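Side-chain contacts in pectinesterase (Sitophilus oryzae, PDB 4PMH), which probably takes part in digesting plant cell walls by hydrolysing the methyl esters of pectin, releasing methanol and polygalacturonate: residues I144-S149 / H198-Y203; N168-K171 / D175-A178; T101-N106 / T150-K155. All coordinates share one frame; numbering follows the deposited sequence.

Contact 1: I144-S149 / H198-Y203; sequences IGTSCS and HQDTLY
Thr146 turns its methyl, CG2, to the carboxylate of Asp200, with CG2 3.8 Å from Asp200 OD2. The two side chains cross at about a right angle. With chi1 at -59°, the hydroxyl OG1 of Thr146 stays beside its own backbone N and the methyl is left to face Asp200, so this is van der Waals packing of a methyl on an acid oxygen. Next along, Ser147 brings its hydroxyl to the edge of the Tyr203 ring. Ser147 OG lies 4.1 Å from Tyr203 CE2, near the ring plane and not over a face. The phenol ring also stacks on Phe229, and both Ser147 and Tyr203 touch Gln182 of strand 181-183. Cys148 ties this helical turn to helix 131-138 through its disulfide with Cys137. Ser149 closes the turn from within: its OG donates to Thr146 O at 2.7 Å, in the carbonyl plane and on a lone pair, with a C=O...O angle of 137°. Ser149 N reaches Thr146 O as well, at 3.2 Å, so two donors grip one carbonyl. Ser149 OG is further bonded to the backbone N of Val179, which anchors the turn to the neighbouring loop. On the other segment, the Asp200 side chain lies, between nearest atoms, about 3 Å from that of Gln177 and about 4 Å from that of Asp226. By similarity these are the proton donor, a substrate-binding residue and the nucleophile, so Thr146 borders the probable aspartyl active site through Asp200, with Ser147 and Tyr203 packing beside it, on the parallel beta-helix of the pectin methylesterases.

Contact 2: N168-K171 / D175-A178; sequences NSAK and DQQA
The methyl of Ala178 sits over the flat face of the Asn168 amide: Ala178 CB is 3.4 Å from Asn168 CG, and 3.5 Å from Asn168 OD1 and from Asn168 ND2 alike. A chi1 of -167° sets CG of Asn168 opposite the main-chain nitrogen and carries the amide across to Ala178. Two hydrogen bonds from ND2, to the carbonyl oxygens of Met107 and Val179, restrain its rotation. A leucine in place of Asn168 would probably leave those two carbonyls without their donor and lose the flat surface on which the Ala178 methyl rests. That methyl also meets a second one, Ala170 CB, at 3.7 Å from Ala178 CB. From another direction the extended Gln176 side chain reaches Ala170, its OE1 lying 3.8 Å from Ala170 CB while accepting a hydrogen bond from Asn172 ND2. Water fills in between the backbones. One molecule can bridge Ala170 O and Gln176 O, 3.1 Å from the latter; another, 2.9 Å from Ala178 O, could also donate to Asn168 O, at best weakly. The amino group of Lys171 forms a salt bridge with Asp246. The whole contact closes the loop that leaves strand 165-168 and returns toward strand 181-183. Backbone bonds hold this loop between its neighbours in the stack, the end of strand 101-105 and the loop that follows strand 194-196.

Contact 3: T101-N106 / T150-K155; sequences TLITLN and TVFWVK
Leu105 and Val151 mark the nearest approach of the two backbones, with Leu105 CA 6.9 Å from Val151 CA. That spacing leaves room for side chains between them, and the main chains do not pair: strand 101-105 bonds to strand 165-168 in one parallel sheet, whereas strand 152-154 belongs to another. Val151, just ahead of its strand, reaches over with both methyls. Val151 CG1 meets Ile103 CG2 at 3.9 Å as the two side chains slide past each other in opposite directions, and the same CG1 lies 4.0 Å from Ile103 O. Val151 CG2 takes the other partner, Leu105 CB, at 4.1 Å. The branches of Ile103 divide the work as well. CG2 deals with Val151, while CG1 sits beside the backbone N, and a chi2 of 169° carries CD1 away from CA, against the ring of Phe152. Ile103 CD1 comes in at the ring edge, in plane, and is 3.9 Å from both Phe152 CD2 and Phe152 CE2. Elsewhere the Phe152 side chain touches Ile166 and Leu181, and Val151 touches Asn168. All four residues of the contact are buried and joined mainly by apolar packing. Such aliphatic and aromatic side chains, projecting inward from different sheets to fill the space between them, are characteristic of the interior of the right-handed parallel beta-helix that this family shares with pectate lyases.

Contacts 1 and 2 lie closest together, their centres about 8 Å apart, and are joined through the backbone: Ala178 N probably bonds to Gln199 O at 3.0 Å. Along the chain, contact 2 is nested inside the loop that contact 1 closes, and both supply residues to the probable active site. Contact 3 stands further off, about 11 Å from contact 1 and about 13 Å from contact 2 between centres. It meets contact 2 where Ser169 N probably donates to Leu105 O at 2.8 Å, and contact 1 where Trp153 packs on the turn at Ser147 and Cys148. Its Val151 side chain stays about 11 Å from that of Asp200 between nearest atoms, within the buried interior.

Contact 1: I144-S149 / H198-Y203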
loop_
_atom_site.group_PDB
_atom_site.type_symbol
_atom_site.label_atom_id
_atom_site.label_comp_id
_atom_site.label_asym_id
_atom_site.label_seq_id
_atom_site.Cartn_x
_atom_site.Cartn_y
_atom_site.Cartn_z
ATOM N N ILE A 144 15.464 10.487 8.068
ATOM C CA ILE A 144 15.587 9.619 6.906
ATOM C C ILE A 144 14.431 9.813 5.913
ATOM O O ILE A 144 14.594 9.583 4.698
ATOM C CB ILE A 144 15.705 8.125 7.309
ATOM C CG1 ILE A 144 14.440 7.645 8.021
ATOM C CG2 ILE A 144 16.957 7.924 8.157
ATOM C CD1 ILE A 144 14.484 6.207 8.499
ATOM N N GLY A 145 13.270 10.232 6.434
ATOM C CA GLY A 145 12.100 10.525 5.614
ATOM C C GLY A 145 11.237 9.317 5.277
ATOM O O GLY A 145 11.543 8.164 5.661
ATOM N N THR A 146 10.150 9.581 4.566
ATOM C CA THR A 146 9.066 8.604 4.414
ATOM C C THR A 146 9.475 7.329 3.661
ATOM O O THR A 146 9.247 6.210 4.155
ATOM C CB THR A 146 7.812 9.262 3.802
ATOM O OG1 THR A 146 7.389 10.339 4.658
ATOM C CG2 THR A 146 6.664 8.263 3.672
ATOM N N SER A 147 10.096 7.479 2.502
ATOM C CA SER A 147 10.595 6.304 1.782
ATOM C C SER A 147 11.569 5.480 2.633
ATOM O O SER A 147 11.496 4.272 2.618
ATOM C CB SER A 147 11.289 6.691 0.469
ATOM O OG SER A 147 10.463 7.503 -0.319
ATOM N N CYS A 148 12.493 6.123 3.356
ATOM C CA CYS A 148 13.502 5.381 4.134
ATOM C C CYS A 148 12.956 4.770 5.445
ATOM O O CYS A 148 13.623 3.956 6.102
ATOM C CB CYS A 148 14.738 6.257 4.421
ATOM S SG CYS A 148 15.785 6.542 2.966
ATOM N N SER A 149 11.741 5.137 5.828
ATOM C CA SER A 149 11.107 4.525 6.986
ATOM C C SER A 149 10.645 3.080 6.696
ATOM O O SER A 149 10.220 2.377 7.618
ATOM C CB SER A 149 9.935 5.374 7.467
ATOM O OG SER A 149 8.779 5.177 6.657
ATOM N N HIS A 198 0.311 2.686 11.241
ATOM C CA HIS A 198 -0.645 3.716 11.582
ATOM C C HIS A 198 -0.769 4.678 10.426
ATOM O O HIS A 198 -1.704 4.541 9.624
ATOM C CB HIS A 198 -0.265 4.366 12.894
ATOM C CG HIS A 198 -0.634 3.527 14.065
ATOM N ND1 HIS A 198 0.222 2.595 14.607
ATOM C CD2 HIS A 198 -1.795 3.416 14.746
ATOM C CE1 HIS A 198 -0.392 1.955 15.583
ATOM N NE2 HIS A 198 -1.615 2.438 15.690
ATOM N N GLN A 199 0.164 5.617 10.305
ATOM C CA GLN A 199 0.180 6.546 9.177
ATOM C C GLN A 199 1.134 6.025 8.105
ATOM O O GLN A 199 2.279 5.750 8.408
ATOM C CB GLN A 199 0.624 7.929 9.656
ATOM C CG GLN A 199 0.501 9.030 8.628
ATOM C CD GLN A 199 0.660 10.432 9.231
ATOM O OE1 GLN A 199 0.694 10.610 10.459
ATOM N NE2 GLN A 199 0.759 11.426 8.372
ATOM N N ASP A 200 0.664 5.910 6.854
ATOM C CA ASP A 200 1.497 5.503 5.709
ATOM C C ASP A 200 1.940 4.041 5.754
ATOM O O ASP A 200 2.992 3.670 5.233
ATOM C CB ASP A 200 2.720 6.423 5.530
ATOM C CG ASP A 200 2.337 7.866 5.200
ATOM O OD1 ASP A 200 1.159 8.170 4.971
ATOM O OD2 ASP A 200 3.242 8.699 5.165
ATOM N N THR A 201 1.112 3.201 6.352
ATOM C CA THR A 201 1.402 1.766 6.413
ATOM C C THR A 201 1.875 1.158 5.088
ATOM O O THR A 201 2.939 0.531 5.039
ATOM C CB THR A 201 0.191 0.986 6.949
ATOM O OG1 THR A 201 -0.219 1.552 8.200
ATOM C CG2 THR A 201 0.492 -0.502 7.079
ATOM N N LEU A 202 1.095 1.305 4.032
ATOM C CA LEU A 202 1.393 0.644 2.763
ATOM C C LEU A 202 1.604 1.693 1.687
ATOM O O LEU A 202 0.688 2.437 1.352
ATOM C CB LEU A 202 0.279 -0.329 2.344
ATOM C CG LEU A 202 0.315 -0.816 0.897
ATOM C CD1 LEU A 202 1.662 -1.430 0.564
ATOM C CD2 LEU A 202 -0.798 -1.825 0.610
ATOM N N TYR A 203 2.831 1.762 1.176
ATOM C CA TYR A 203 3.193 2.634 0.070
ATOM C C TYR A 203 3.044 1.790 -1.194
ATOM O O TYR A 203 3.987 1.151 -1.641
ATOM C CB TYR A 203 4.632 3.128 0.231
ATOM C CG TYR A 203 5.059 4.335 -0.608
ATOM C CD1 TYR A 203 4.260 4.856 -1.616
ATOM C CD2 TYR A 203 6.307 4.942 -0.392
ATOM C CE1 TYR A 203 4.671 5.954 -2.363
ATOM C CE2 TYR A 203 6.725 6.033 -1.149
ATOM C CZ TYR A 203 5.904 6.530 -2.128
ATOM O OH TYR A 203 6.295 7.608 -2.883
#

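Contact 2: N168-K171 / D175-A178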
loop_
_atom_site.group_PDB
_atom_site.type_symbol
_atom_site.label_atom_id
_atom_site.label_comp_id
_atom_site.label_asym_id
_atom_site.label_seq_id
_atom_site.Cartn_x
_atom_site.Cartn_y
_atom_site.Cartn_z
ATOM N N ASN A 168 5.434 -1.613 10.786
ATOM C CA ASN A 168 6.191 -0.484 11.317
ATOM C C ASN A 168 5.356 0.112 12.462
ATOM O O ASN A 168 4.302 0.709 12.252
ATOM C CB ASN A 168 6.511 0.524 10.218
ATOM C CG ASN A 168 7.564 1.543 10.638
ATOM O OD1 ASN A 168 7.717 1.856 11.830
ATOM N ND2 ASN A 168 8.307 2.055 9.658
ATOM N N SER A 169 5.840 -0.086 13.678
ATOM C CA SER A 169 5.032 0.080 14.879
ATOM C C SER A 169 5.087 1.505 15.418
ATOM O O SER A 169 4.545 1.779 16.475
ATOM C CB SER A 169 5.466 -0.908 15.962
ATOM O OG SER A 169 6.819 -0.718 16.367
ATOM N N ALA A 170 5.715 2.410 14.689
ATOM C CA ALA A 170 5.819 3.800 15.141
ATOM C C ALA A 170 4.443 4.441 15.308
ATOM O O ALA A 170 3.674 4.542 14.344
ATOM C CB ALA A 170 6.655 4.622 14.182
ATOM N N LYS A 171 4.163 4.853 16.540
ATOM C CA LYS A 171 2.986 5.639 16.890
ATOM C C LYS A 171 3.367 6.690 17.976
ATOM O O LYS A 171 2.563 7.038 18.837
ATOM C CB LYS A 171 1.857 4.715 17.372
ATOM C CG LYS A 171 2.291 3.678 18.403
ATOM C CD LYS A 171 1.139 2.781 18.851
ATOM C CE LYS A 171 0.479 3.274 20.133
ATOM N NZ LYS A 171 -0.474 2.267 20.693
ATOM N N ASP A 175 2.033 12.929 14.511
ATOM C CA ASP A 175 2.559 13.457 13.249
ATOM C C ASP A 175 3.500 12.501 12.491
ATOM O O ASP A 175 3.946 12.839 11.395
ATOM C CB ASP A 175 3.293 14.798 13.493
ATOM C CG ASP A 175 2.342 16.004 13.620
ATOM O OD1 ASP A 175 1.108 15.839 13.512
ATOM O OD2 ASP A 175 2.846 17.137 13.827
ATOM N N GLN A 176 3.812 11.331 13.041
ATOM C CA GLN A 176 4.819 10.456 12.408
ATOM C C GLN A 176 4.280 9.581 11.260
ATOM O O GLN A 176 3.256 8.954 11.402
ATOM C CB GLN A 176 5.493 9.557 13.449
ATOM C CG GLN A 176 6.350 10.315 14.470
ATOM C CD GLN A 176 7.177 9.384 15.325
ATOM O OE1 GLN A 176 6.892 8.183 15.413
ATOM N NE2 GLN A 176 8.221 9.924 15.960
ATOM N N GLN A 177 5.023 9.531 10.151
ATOM C CA GLN A 177 4.763 8.626 9.025
ATOM C C GLN A 177 5.696 7.442 9.196
ATOM O O GLN A 177 6.841 7.630 9.595
ATOM C CB GLN A 177 5.097 9.301 7.678
ATOM C CG GLN A 177 4.362 10.607 7.383
ATOM C CD GLN A 177 4.987 11.823 8.072
ATOM O OE1 GLN A 177 6.077 11.748 8.638
ATOM N NE2 GLN A 177 4.287 12.954 8.023
ATOM N N ALA A 178 5.238 6.230 8.892
ATOM C CA ALA A 178 6.085 5.049 9.062
ATOM C C ALA A 178 5.597 3.900 8.180
ATOM O O ALA A 178 4.568 3.291 8.447
ATOM C CB ALA A 178 6.116 4.623 10.522
HETATM O O HOH W 1 2.846 3.352 10.745
HETATM O O HOH W 2 2.669 5.939 11.970
#

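Contact 3: T101-N106 / T150-K155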
loop_
_atom_site.group_PDB
_atom_site.type_symbol
_atom_site.label_atom_id
_atom_site.label_comp_id
_atom_site.label_asym_id
_atom_site.label_seq_id
_atom_site.Cartn_x
_atom_site.Cartn_y
_atom_site.Cartn_z
ATOM N N THR A 101 4.815 -15.166 11.429
ATOM C CA THR A 101 6.074 -14.656 10.929
ATOM C C THR A 101 5.964 -13.143 10.847
ATOM O O THR A 101 5.218 -12.625 10.037
ATOM C CB THR A 101 6.392 -15.257 9.559
ATOM O OG1 THR A 101 6.270 -16.684 9.631
ATOM C CG2 THR A 101 7.803 -14.879 9.138
ATOM N N LEU A 102 6.683 -12.445 11.718
ATOM C CA LEU A 102 6.516 -11.000 11.895
ATOM C C LEU A 102 7.849 -10.269 11.707
ATOM O O LEU A 102 8.824 -10.549 12.412
ATOM C CB LEU A 102 5.962 -10.712 13.282
ATOM C CG LEU A 102 5.892 -9.234 13.692
ATOM C CD1 LEU A 102 4.925 -8.508 12.768
ATOM C CD2 LEU A 102 5.482 -9.067 15.148
ATOM N N ILE A 103 7.886 -9.353 10.743
ATOM C CA ILE A 103 9.025 -8.530 10.481
ATOM C C ILE A 103 8.634 -7.140 10.950
ATOM O O ILE A 103 7.729 -6.546 10.379
ATOM C CB ILE A 103 9.331 -8.498 8.976
ATOM C CG1 ILE A 103 9.424 -9.930 8.414
ATOM C CG2 ILE A 103 10.613 -7.723 8.708
ATOM C CD1 ILE A 103 9.466 -9.992 6.907
ATOM N N THR A 104 9.280 -6.632 11.994
ATOM C CA THR A 104 8.781 -5.434 12.635
ATOM C C THR A 104 9.874 -4.496 13.135
ATOM O O THR A 104 10.901 -4.956 13.634
ATOM C CB THR A 104 7.843 -5.788 13.825
ATOM O OG1 THR A 104 7.392 -4.579 14.441
ATOM C CG2 THR A 104 8.533 -6.657 14.901
ATOM N N LEU A 105 9.623 -3.195 13.024
ATOM C CA LEU A 105 10.488 -2.170 13.613
ATOM C C LEU A 105 9.643 -0.965 13.985
ATOM O O LEU A 105 8.562 -0.796 13.431
ATOM C CB LEU A 105 11.550 -1.734 12.606
ATOM C CG LEU A 105 12.711 -2.673 12.322
ATOM C CD1 LEU A 105 13.502 -2.186 11.127
ATOM C CD2 LEU A 105 13.608 -2.787 13.545
ATOM N N ASN A 106 10.119 -0.169 14.947
ATOM C CA ASN A 106 9.546 1.156 15.275
ATOM C C ASN A 106 10.493 2.165 14.636
ATOM O O ASN A 106 11.516 2.536 15.219
ATOM C CB ASN A 106 9.479 1.360 16.801
ATOM C CG ASN A 106 8.848 2.695 17.220
ATOM O OD1 ASN A 106 8.755 3.651 16.452
ATOM N ND2 ASN A 106 8.459 2.767 18.491
ATOM N N THR A 150 10.742 2.649 5.431
ATOM C CA THR A 150 10.120 1.397 4.986
ATOM C C THR A 150 10.781 0.189 5.598
ATOM O O THR A 150 12.001 0.053 5.525
ATOM C CB THR A 150 10.147 1.247 3.451
ATOM O OG1 THR A 150 9.393 2.298 2.838
ATOM C CG2 THR A 150 9.544 -0.093 3.028
ATOM N N VAL A 151 9.976 -0.694 6.181
ATOM C CA VAL A 151 10.485 -1.951 6.761
ATOM C C VAL A 151 10.799 -3.019 5.688
ATOM O O VAL A 151 11.875 -3.609 5.698
ATOM C CB VAL A 151 9.531 -2.487 7.858
ATOM C CG1 VAL A 151 9.920 -3.881 8.321
ATOM C CG2 VAL A 151 9.486 -1.508 9.021
ATOM N N PHE A 152 9.882 -3.217 4.749
ATOM C CA PHE A 152 10.053 -4.148 3.626
ATOM C C PHE A 152 9.919 -3.345 2.311
ATOM O O PHE A 152 8.839 -2.851 1.978
ATOM C CB PHE A 152 8.966 -5.213 3.745
ATOM C CG PHE A 152 9.256 -6.521 3.055
ATOM C CD1 PHE A 152 9.371 -6.597 1.670
ATOM C CD2 PHE A 152 9.277 -7.705 3.788
ATOM C CE1 PHE A 152 9.587 -7.822 1.043
ATOM C CE2 PHE A 152 9.474 -8.932 3.171
ATOM C CZ PHE A 152 9.623 -8.988 1.786
ATOM N N TRP A 153 11.022 -3.224 1.564
ATOM C CA TRP A 153 11.141 -2.292 0.446
ATOM C C TRP A 153 11.424 -3.072 -0.847
ATOM O O TRP A 153 12.485 -3.655 -0.998
ATOM C CB TRP A 153 12.283 -1.315 0.728
ATOM C CG TRP A 153 12.338 -0.095 -0.164
ATOM C CD1 TRP A 153 11.750 0.078 -1.391
ATOM C CD2 TRP A 153 13.067 1.107 0.099
ATOM N NE1 TRP A 153 12.051 1.321 -1.893
ATOM C CE2 TRP A 153 12.864 1.970 -0.996
ATOM C CE3 TRP A 153 13.855 1.545 1.171
ATOM C CZ2 TRP A 153 13.409 3.246 -1.047
ATOM C CZ3 TRP A 153 14.414 2.809 1.115
ATOM C CH2 TRP A 153 14.184 3.652 0.017
ATOM N N VAL A 154 10.459 -3.091 -1.763
ATOM C CA VAL A 154 10.560 -3.901 -2.977
ATOM C C VAL A 154 10.784 -2.987 -4.175
ATOM O O VAL A 154 9.892 -2.222 -4.538
ATOM C CB VAL A 154 9.277 -4.715 -3.215
ATOM C CG1 VAL A 154 9.414 -5.590 -4.456
ATOM C CG2 VAL A 154 8.941 -5.555 -2.002
ATOM N N LYS A 155 11.979 -3.077 -4.763
ATOM C CA LYS A 155 12.350 -2.388 -5.995
ATOM C C LYS A 155 12.617 -3.343 -7.155
ATOM O O LYS A 155 13.260 -2.945 -8.108
ATOM C CB LYS A 155 13.616 -1.546 -5.762
ATOM C CG LYS A 155 13.381 -0.362 -4.847
ATOM C CD LYS A 155 14.662 0.406 -4.538
ATOM C CE LYS A 155 14.957 1.495 -5.563
ATOM N NZ LYS A 155 14.114 2.708 -5.382
#